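Long-range contacts in 3-hydroxyacyl-thioester dehydratase Z (Mycobacterium tuberculosis, PDB 2C2I), which probably catalyses the reversible hydration of trans-2-enoyl-CoA thioesters to (3R)-3-hydroxyacyl-CoA, a step of fatty acid metabolism: residues K84-Y89 with S145-V150; A98-G103 with K138-A143; R105-S110 with T130-G135. One frame throughout, in Å; residues are numbered along the deposited sequence.

Contact 1: residues K84-Y89 with S145-V150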
loop_
_atom_site.group_PDB
_atom_site.type_symbol
_atom_site.label_atom_id
_atom_site.label_comp_id
_atom_site.label_asym_id
_atom_site.label_seq_id
_atom_site.Cartn_x
_atom_site.Cartn_y
_atom_site.Cartn_z
ATOM N N LYS A 84 3.040 21.340 7.723
ATOM C CA LYS A 84 2.865 20.678 9.008
ATOM C C LYS A 84 2.938 19.158 8.887
ATOM O O LYS A 84 3.384 18.481 9.806
ATOM C CB LYS A 84 1.525 21.056 9.607
ATOM C CG LYS A 84 1.478 22.460 10.159
ATOM C CD LYS A 84 0.049 23.025 10.193
ATOM C CE LYS A 84 -0.914 22.204 11.031
ATOM N NZ LYS A 84 -1.969 23.102 11.621
ATOM N N LEU A 85 2.471 18.632 7.756
ATOM C CA LEU A 85 2.348 17.187 7.588
ATOM C C LEU A 85 2.196 16.853 6.120
ATOM O O LEU A 85 1.851 17.718 5.308
ATOM C CB LEU A 85 1.145 16.657 8.392
ATOM C CG LEU A 85 -0.232 17.072 7.862
ATOM C CD1 LEU A 85 -0.776 16.005 6.902
ATOM C CD2 LEU A 85 -1.216 17.340 8.978
ATOM N N ALA A 86 2.454 15.596 5.796
ATOM C CA ALA A 86 2.206 15.089 4.455
ATOM C C ALA A 86 1.295 13.860 4.566
ATOM O O ALA A 86 1.538 12.974 5.388
ATOM C CB ALA A 86 3.488 14.754 3.807
ATOM N N ILE A 87 0.232 13.843 3.765
ATOM C CA ILE A 87 -0.750 12.750 3.805
ATOM C C ILE A 87 -0.905 12.080 2.441
ATOM O O ILE A 87 -0.906 12.732 1.397
ATOM C CB ILE A 87 -2.118 13.220 4.384
ATOM C CG1 ILE A 87 -3.120 12.063 4.461
ATOM C CG2 ILE A 87 -2.660 14.410 3.589
ATOM C CD1 ILE A 87 -4.151 12.224 5.545
ATOM N N ASN A 88 -1.025 10.754 2.477
ATOM C CA ASN A 88 -1.147 9.954 1.266
ATOM C C ASN A 88 -2.559 10.150 0.693
ATOM O O ASN A 88 -3.549 9.809 1.341
ATOM C CB ASN A 88 -0.852 8.500 1.667
ATOM C CG ASN A 88 -0.907 7.528 0.516
ATOM O OD1 ASN A 88 -1.298 7.859 -0.620
ATOM N ND2 ASN A 88 -0.511 6.277 0.814
ATOM N N TYR A 89 -2.654 10.756 -0.492
ATOM C CA TYR A 89 -3.960 11.003 -1.108
ATOM C C TYR A 89 -4.334 9.858 -2.066
ATOM O O TYR A 89 -5.511 9.568 -2.290
ATOM C CB TYR A 89 -4.000 12.355 -1.833
ATOM C CG TYR A 89 -5.325 12.585 -2.519
ATOM C CD1 TYR A 89 -6.516 12.489 -1.802
ATOM C CD2 TYR A 89 -5.394 12.870 -3.893
ATOM C CE1 TYR A 89 -7.755 12.683 -2.426
ATOM C CE2 TYR A 89 -6.641 13.074 -4.534
ATOM C CZ TYR A 89 -7.796 12.985 -3.789
ATOM O OH TYR A 89 -9.021 13.173 -4.372
ATOM N N SER A 145 2.329 8.030 -7.348
ATOM C CA SER A 145 1.664 8.277 -6.057
ATOM C C SER A 145 1.339 9.767 -5.924
ATOM O O SER A 145 1.868 10.591 -6.669
ATOM C CB SER A 145 2.535 7.833 -4.883
ATOM O OG SER A 145 3.766 8.556 -4.826
ATOM N N ILE A 146 0.454 10.086 -4.987
ATOM C CA ILE A 146 0.025 11.460 -4.783
ATOM C C ILE A 146 0.176 11.752 -3.300
ATOM O O ILE A 146 -0.365 11.034 -2.438
ATOM C CB ILE A 146 -1.419 11.707 -5.268
ATOM C CG1 ILE A 146 -1.562 11.216 -6.727
ATOM C CG2 ILE A 146 -1.766 13.186 -5.154
ATOM C CD1 ILE A 146 -2.996 11.044 -7.221
ATOM N N VAL A 147 0.926 12.808 -3.022
ATOM C CA VAL A 147 1.207 13.230 -1.662
ATOM C C VAL A 147 0.670 14.636 -1.493
ATOM O O VAL A 147 1.030 15.522 -2.277
ATOM C CB VAL A 147 2.730 13.240 -1.393
ATOM C CG1 VAL A 147 3.032 13.707 0.027
ATOM C CG2 VAL A 147 3.349 11.830 -1.657
ATOM N N ARG A 148 -0.137 14.835 -0.456
ATOM C CA ARG A 148 -0.684 16.152 -0.117
ATOM C C ARG A 148 0.103 16.734 1.056
ATOM O O ARG A 148 0.169 16.119 2.113
ATOM C CB ARG A 148 -2.175 16.045 0.202
ATOM C CG ARG A 148 -2.797 17.322 0.700
ATOM C CD ARG A 148 -4.330 17.244 0.803
ATOM N NE ARG A 148 -4.969 16.717 -0.409
ATOM C CZ ARG A 148 -6.284 16.729 -0.635
ATOM N NH1 ARG A 148 -7.119 17.229 0.274
ATOM N NH2 ARG A 148 -6.762 16.230 -1.768
ATOM N N TYR A 149 0.725 17.895 0.829
ATOM C CA TYR A 149 1.479 18.625 1.847
ATOM C C TYR A 149 0.570 19.699 2.430
ATOM O O TYR A 149 0.120 20.575 1.707
ATOM C CB TYR A 149 2.721 19.255 1.221
ATOM C CG TYR A 149 3.715 18.257 0.701
ATOM C CD1 TYR A 149 4.571 17.595 1.571
ATOM C CD2 TYR A 149 3.809 17.967 -0.669
ATOM C CE1 TYR A 149 5.490 16.678 1.111
ATOM C CE2 TYR A 149 4.737 17.041 -1.133
ATOM C CZ TYR A 149 5.566 16.407 -0.233
ATOM O OH TYR A 149 6.489 15.484 -0.677
ATOM N N VAL A 150 0.308 19.603 3.738
ATOM C CA VAL A 150 -0.737 20.382 4.432
ATOM C C VAL A 150 -0.122 21.338 5.460
ATOM O O VAL A 150 0.874 21.011 6.118
ATOM C CB VAL A 150 -1.745 19.447 5.157
ATOM C CG1 VAL A 150 -2.689 20.238 6.081
ATOM C CG2 VAL A 150 -2.546 18.622 4.164
HETATM O O HOH W 1 1.056 8.654 -1.845
#
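Arg148 runs beside Ile87 before its tip turns onto the ring of Tyr89. Its CB packs 3.8 Å from Ile87 CG2, the branch of Ile87 that leans on the neighbouring strand, and CG remains against the same methyl. CG stands anti to the backbone N (chi1 174°), and the chain bends only at chi3 (-49°), which sets NE where it donates to Gln124 OE1 on strand 122-133. Beyond it, NH2 lies over the centre of the Tyr89 ring, 3.6 Å above the plane, and CZ is 4.7 Å from the ring centroid: a cation-pi contact with the two planes 37° apart. Arginine suits the place because its long aliphatic part covers isoleucine while its charged end can use the tyrosine face. Ile146 CG2 lies at the edge of that ring, in its plane, 3.9 Å from Tyr89 CD2.

The strands that carry these side chains, 86-95 and 141-149, pair antiparallel at the side of this chain's hotdog sheet that meets the second subunit. Ile87 N donates to Arg148 O at 2.8 Å, Arg148 N returns the bond to Ile87 O, and Tyr89 N reaches Ile146 O. Just before strand 86-95, Lys84 and Leu85 both face Val150 in a classic beta bulge, their two amides sharing Val150 O, with Lys84 N at 2.7 Å. On the other face of the sheet the small Ala86 leaves its CB against the Tyr149 ring, 3.8 Å from CD1. By similarity, residues 86-89, Gln124 and Arg148 bind the substrate of the partner subunit, whose Gln42 donates through NE2 to Ala86 O.

Contact 2: residues A98-G103 with K138-A143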
loop_
_atom_site.group_PDB
_atom_site.type_symbol
_atom_site.label_atom_id
_atom_site.label_comp_id
_atom_site.label_asym_id
_atom_site.label_seq_id
_atom_site.Cartn_x
_atom_site.Cartn_y
_atom_site.Cartn_z
ATOM N N ALA A 98 8.998 -7.657 -10.039
ATOM C CA ALA A 98 9.824 -8.712 -9.433
ATOM C C ALA A 98 9.574 -8.801 -7.929
ATOM O O ALA A 98 9.471 -7.779 -7.256
ATOM C CB ALA A 98 11.279 -8.430 -9.679
ATOM N N PRO A 99 9.522 -10.029 -7.387
ATOM C CA PRO A 99 9.423 -10.186 -5.934
ATOM C C PRO A 99 10.669 -9.676 -5.188
ATOM O O PRO A 99 11.741 -9.518 -5.771
ATOM C CB PRO A 99 9.268 -11.710 -5.740
ATOM C CG PRO A 99 8.824 -12.229 -7.055
ATOM C CD PRO A 99 9.498 -11.331 -8.084
ATOM N N VAL A 100 10.503 -9.383 -3.908
ATOM C CA VAL A 100 11.597 -8.929 -3.089
ATOM C C VAL A 100 11.891 -10.078 -2.129
ATOM O O VAL A 100 11.149 -10.267 -1.156
ATOM C CB VAL A 100 11.222 -7.650 -2.312
ATOM C CG1 VAL A 100 12.375 -7.183 -1.416
ATOM C CG2 VAL A 100 10.796 -6.530 -3.288
ATOM N N PRO A 101 12.951 -10.868 -2.407
ATOM C CA PRO A 101 13.313 -11.869 -1.400
ATOM C C PRO A 101 13.626 -11.189 -0.083
ATOM O O PRO A 101 14.253 -10.133 -0.075
ATOM C CB PRO A 101 14.591 -12.501 -1.990
ATOM C CG PRO A 101 14.451 -12.300 -3.458
ATOM C CD PRO A 101 13.840 -10.935 -3.585
ATOM N N VAL A 102 13.187 -11.771 1.029
ATOM C CA VAL A 102 13.562 -11.275 2.343
ATOM C C VAL A 102 15.094 -11.311 2.445
ATOM O O VAL A 102 15.712 -12.211 1.891
ATOM C CB VAL A 102 12.906 -12.100 3.476
ATOM C CG1 VAL A 102 13.438 -11.657 4.818
ATOM C CG2 VAL A 102 11.387 -11.933 3.461
ATOM N N GLY A 103 15.677 -10.326 3.121
ATOM C CA GLY A 103 17.138 -10.158 3.193
ATOM C C GLY A 103 17.749 -9.334 2.078
ATOM O O GLY A 103 18.905 -8.931 2.179
ATOM N N LYS A 138 14.571 -6.730 -13.066
ATOM C CA LYS A 138 13.231 -6.117 -13.049
ATOM C C LYS A 138 13.042 -5.314 -11.756
ATOM O O LYS A 138 13.538 -5.717 -10.713
ATOM C CB LYS A 138 12.128 -7.182 -13.182
ATOM C CG LYS A 138 12.050 -7.878 -14.551
ATOM C CD LYS A 138 10.931 -8.931 -14.557
ATOM C CE LYS A 138 10.911 -9.757 -15.840
ATOM N NZ LYS A 138 12.249 -10.406 -16.074
ATOM N N PRO A 139 12.324 -4.159 -11.825
ATOM C CA PRO A 139 12.088 -3.399 -10.585
ATOM C C PRO A 139 11.187 -4.168 -9.617
ATOM O O PRO A 139 10.421 -5.036 -10.044
ATOM C CB PRO A 139 11.343 -2.132 -11.051
ATOM C CG PRO A 139 11.074 -2.286 -12.506
ATOM C CD PRO A 139 11.753 -3.517 -13.027
ATOM N N ALA A 140 11.283 -3.838 -8.335
ATOM C CA ALA A 140 10.397 -4.402 -7.333
ATOM C C ALA A 140 9.058 -3.691 -7.385
ATOM O O ALA A 140 8.022 -4.293 -7.115
ATOM C CB ALA A 140 10.999 -4.281 -5.962
ATOM N N CYS A 141 9.077 -2.413 -7.758
ATOM C CA CYS A 141 7.846 -1.636 -7.717
ATOM C C CYS A 141 7.999 -0.435 -8.633
ATOM O O CYS A 141 9.042 0.216 -8.628
ATOM C CB CYS A 141 7.598 -1.179 -6.283
ATOM S SG CYS A 141 6.052 -0.231 -6.086
ATOM N N VAL A 142 6.961 -0.165 -9.426
ATOM C CA VAL A 142 6.863 1.052 -10.227
ATOM C C VAL A 142 5.525 1.670 -9.821
ATOM O O VAL A 142 4.478 1.052 -9.994
ATOM C CB VAL A 142 6.880 0.803 -11.746
ATOM C CG1 VAL A 142 6.865 2.142 -12.516
ATOM C CG2 VAL A 142 8.093 -0.051 -12.178
ATOM N N ALA A 143 5.563 2.894 -9.299
ATOM C CA ALA A 143 4.358 3.512 -8.724
ATOM C C ALA A 143 4.253 4.961 -9.130
ATOM O O ALA A 143 5.255 5.650 -9.207
ATOM C CB ALA A 143 4.393 3.434 -7.202
HETATM O O HOH W 2 7.794 -6.563 -5.704
#
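Ala98 O accepts a hydrogen bond from a water at 2.6 Å and is also approached by Ala140 CA, whose C-H points at it from 3.5 Å with an angle of 159° at the hydrogen. The same water donates to Ala140 O at 2.7 Å, so one molecule joins two backbone carbonyls that could not bond to each other directly. The only direct hydrogen bond between the two segments is weak: Ala98 N points to Pro139 O across 3.0 Å, well off line at 128°.

Ala98 turns its CB toward residues 138-143, where the methyl settles 3.5 Å from Pro139 O and 3.8 Å from Lys138 CB. A small residue fits so close an approach, while the lysine chain beyond CB leads away from the contact. Val100 packs tightly: its CG2, anti to the carbonyl carbon, presses on Ala140 CB at 3.5 Å, closer than carbon atoms usually come. The Val100 side chain also touches Thr66 of helix 63-68.

Ala140 and Cys141 both face Val131 on the adjoining strand, a classic beta bulge near the start of strand 141-149. The bulge thus meets the loop that follows strand 86-95, in which Ala98 and Pro99 belong, by similarity, to the substrate-binding site of this hotdog-fold hydratase.

Contact 3: residues R105-S110 with T130-G135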
loop_
_atom_site.group_PDB
_atom_site.type_symbol
_atom_site.label_atom_id
_atom_site.label_comp_id
_atom_site.label_asym_id
_atom_site.label_seq_id
_atom_site.Cartn_x
_atom_site.Cartn_y
_atom_site.Cartn_z
ATOM N N ARG A 105 18.286 -6.097 -0.671
ATOM C CA ARG A 105 18.330 -4.639 -0.593
ATOM C C ARG A 105 17.492 -4.012 -1.705
ATOM O O ARG A 105 17.433 -4.522 -2.830
ATOM C CB ARG A 105 19.759 -4.109 -0.650
ATOM C CG ARG A 105 20.603 -4.561 0.529
ATOM C CD ARG A 105 21.783 -3.632 0.755
ATOM N NE ARG A 105 22.606 -3.515 -0.443
ATOM C CZ ARG A 105 23.627 -2.673 -0.549
ATOM N NH1 ARG A 105 23.943 -1.882 0.476
ATOM N NH2 ARG A 105 24.326 -2.622 -1.675
ATOM N N VAL A 106 16.824 -2.922 -1.355
ATOM C CA VAL A 106 16.022 -2.152 -2.296
ATOM C C VAL A 106 16.445 -0.661 -2.276
ATOM O O VAL A 106 16.943 -0.149 -1.282
ATOM C CB VAL A 106 14.498 -2.279 -1.975
ATOM C CG1 VAL A 106 14.036 -3.733 -2.109
ATOM C CG2 VAL A 106 14.203 -1.737 -0.572
ATOM N N ARG A 107 16.211 0.027 -3.381
ATOM C CA ARG A 107 16.549 1.444 -3.491
ATOM C C ARG A 107 15.572 2.081 -4.476
ATOM O O ARG A 107 15.172 1.456 -5.462
ATOM C CB ARG A 107 17.996 1.592 -3.990
ATOM C CG ARG A 107 18.424 2.985 -4.316
ATOM C CD ARG A 107 19.934 3.013 -4.536
ATOM N NE ARG A 107 20.313 2.499 -5.851
ATOM C CZ ARG A 107 21.544 2.609 -6.350
ATOM N NH1 ARG A 107 22.493 3.201 -5.633
ATOM N NH2 ARG A 107 21.822 2.137 -7.556
ATOM N N ALA A 108 15.209 3.332 -4.224
ATOM C CA ALA A 108 14.216 3.995 -5.048
ATOM C C ALA A 108 14.796 5.225 -5.758
ATOM O O ALA A 108 15.702 5.871 -5.218
ATOM C CB ALA A 108 12.973 4.389 -4.189
ATOM N N THR A 109 14.255 5.528 -6.945
ATOM C CA THR A 109 14.490 6.782 -7.665
ATOM C C THR A 109 13.125 7.418 -7.889
ATOM O O THR A 109 12.219 6.733 -8.324
ATOM C CB THR A 109 15.075 6.473 -9.054
ATOM O OG1 THR A 109 16.293 5.723 -8.872
ATOM C CG2 THR A 109 15.364 7.783 -9.795
ATOM N N SER A 110 12.972 8.711 -7.593
ATOM C CA SER A 110 11.684 9.385 -7.835
ATOM C C SER A 110 11.820 10.662 -8.674
ATOM O O SER A 110 12.858 11.344 -8.627
ATOM C CB SER A 110 11.004 9.738 -6.502
ATOM O OG SER A 110 10.682 8.572 -5.749
ATOM N N THR A 130 10.500 4.362 -8.993
ATOM C CA THR A 130 10.875 3.027 -9.331
ATOM C C THR A 130 11.676 2.523 -8.172
ATOM O O THR A 130 12.603 3.194 -7.736
ATOM C CB THR A 130 11.674 2.995 -10.655
ATOM O OG1 THR A 130 10.758 3.264 -11.718
ATOM C CG2 THR A 130 12.296 1.609 -10.879
ATOM N N VAL A 131 11.292 1.358 -7.646
ATOM C CA VAL A 131 12.051 0.707 -6.595
ATOM C C VAL A 131 12.789 -0.469 -7.241
ATOM O O VAL A 131 12.156 -1.395 -7.768
ATOM C CB VAL A 131 11.141 0.193 -5.431
ATOM C CG1 VAL A 131 11.982 -0.362 -4.287
ATOM C CG2 VAL A 131 10.257 1.310 -4.890
ATOM N N GLU A 132 14.122 -0.418 -7.216
ATOM C CA GLU A 132 14.932 -1.544 -7.688
ATOM C C GLU A 132 15.263 -2.468 -6.535
ATOM O O GLU A 132 15.312 -2.036 -5.386
ATOM C CB GLU A 132 16.218 -1.049 -8.355
ATOM C CG GLU A 132 17.228 -0.427 -7.420
ATOM C CD GLU A 132 18.426 0.138 -8.197
ATOM O OE1 GLU A 132 19.048 -0.616 -8.984
ATOM O OE2 GLU A 132 18.724 1.332 -8.036
ATOM N N VAL A 133 15.517 -3.742 -6.847
ATOM C CA VAL A 133 15.958 -4.698 -5.819
ATOM C C VAL A 133 17.281 -5.335 -6.286
ATOM O O VAL A 133 17.383 -5.794 -7.409
ATOM C CB VAL A 133 14.825 -5.737 -5.414
ATOM C CG1 VAL A 133 14.127 -6.354 -6.630
ATOM C CG2 VAL A 133 15.352 -6.811 -4.473
ATOM N N GLU A 134 18.276 -5.331 -5.409
ATOM C CA GLU A 134 19.679 -5.567 -5.787
ATOM C C GLU A 134 20.030 -6.849 -6.565
ATOM O O GLU A 134 20.990 -6.835 -7.355
ATOM C CB GLU A 134 20.576 -5.412 -4.565
ATOM C CG GLU A 134 22.048 -5.156 -4.883
ATOM C CD GLU A 134 22.839 -4.809 -3.655
ATOM O OE1 GLU A 134 22.612 -5.451 -2.609
ATOM O OE2 GLU A 134 23.676 -3.882 -3.731
ATOM N N GLY A 135 19.273 -7.930 -6.391
ATOM C CA GLY A 135 19.533 -9.173 -7.160
ATOM C C GLY A 135 18.716 -9.524 -8.412
ATOM O O GLY A 135 18.769 -10.673 -8.875
HETATM O O HOH W 3 20.860 -7.425 -1.825
HETATM O O HOH W 4 15.906 2.964 -8.127
HETATM O O HOH W 5 21.548 -0.310 -9.574
#
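Two ion pairs link Arg105 with Glu134 and Arg107 with Glu132, each arginine lying beside its glutamate and pointing the same way. Arg105 meets Glu134 side-on, NE donating to OE1 at 2.9 Å while NH2 faces OE2, a distance modelled as very short. Arg107 instead directs both NE and NH2 at one oxygen, Glu132 OE2. The NE bond is 2.9 Å and the NH2 bond 3.2 Å, both coming from the same face of the carboxylate and from above its plane, though the oxygen lies in the plane of the guanidinium. Glu132 CG sits between its own backbone N and carbonyl carbon (chi1 69°), bringing it to 3.4 Å from Arg107 O. The pairs suit a surface that water reaches, Arg107 and Glu132 on a partly exposed face, Arg105 and Glu134 at the strand end: one water donates to Glu134 OE1 and accepts from Arg105 N, another donates to Glu132 OE1 at 2.6 Å.

Backbone bonds hold an antiparallel hairpin ladder. Arg107 with Glu132, and Thr109 with Thr130, form hydrogen-bonded pairs, and Glu134 N extends the series to Arg105 O. In the non-hydrogen-bonded pairs, alpha carbons approach carbonyls, as Val106 CA does Glu132 O at 3.2 Å.

Apolar contacts occupy the opposite face, where beta-branched valines and a small alanine cover the sheet compactly. Val106 CB touches Val131 CG1, and Val106 CG1 touches Val133 CB at 3.9 Å; Ala108 CB lies more loosely against Val131 CG2.

That buried face looks toward helix 70-75, with Ala108 on Leu73 and Val131 on Leu70. Strand 17-25 flanks strand 105-119, its Trp23 receiving Arg105 in a cation-pi contact, while strand 141-149 borders strand 122-133 on the far side.

Along the chain, residues 84-89 come first and meet their partners last: contact 1 closes the widest loop, returning to 145-150 at the C terminus. Inside it contact 2 joins the loop at 98-103 to 138-143, and inside that contact 3 closes the hairpin of strands 105-119 and 122-133, so the three are nested and none cross. Contacts 1 and 2 use different ends of strand 141-149 and lie on opposite sides of the chain's centre, about 24 Å apart between their centres. Contacts 2 and 3 touch through Ala140 and Val131. Together they tie four neighbouring strands of the five-stranded sheet and the loop between strands 86-95 and 105-119.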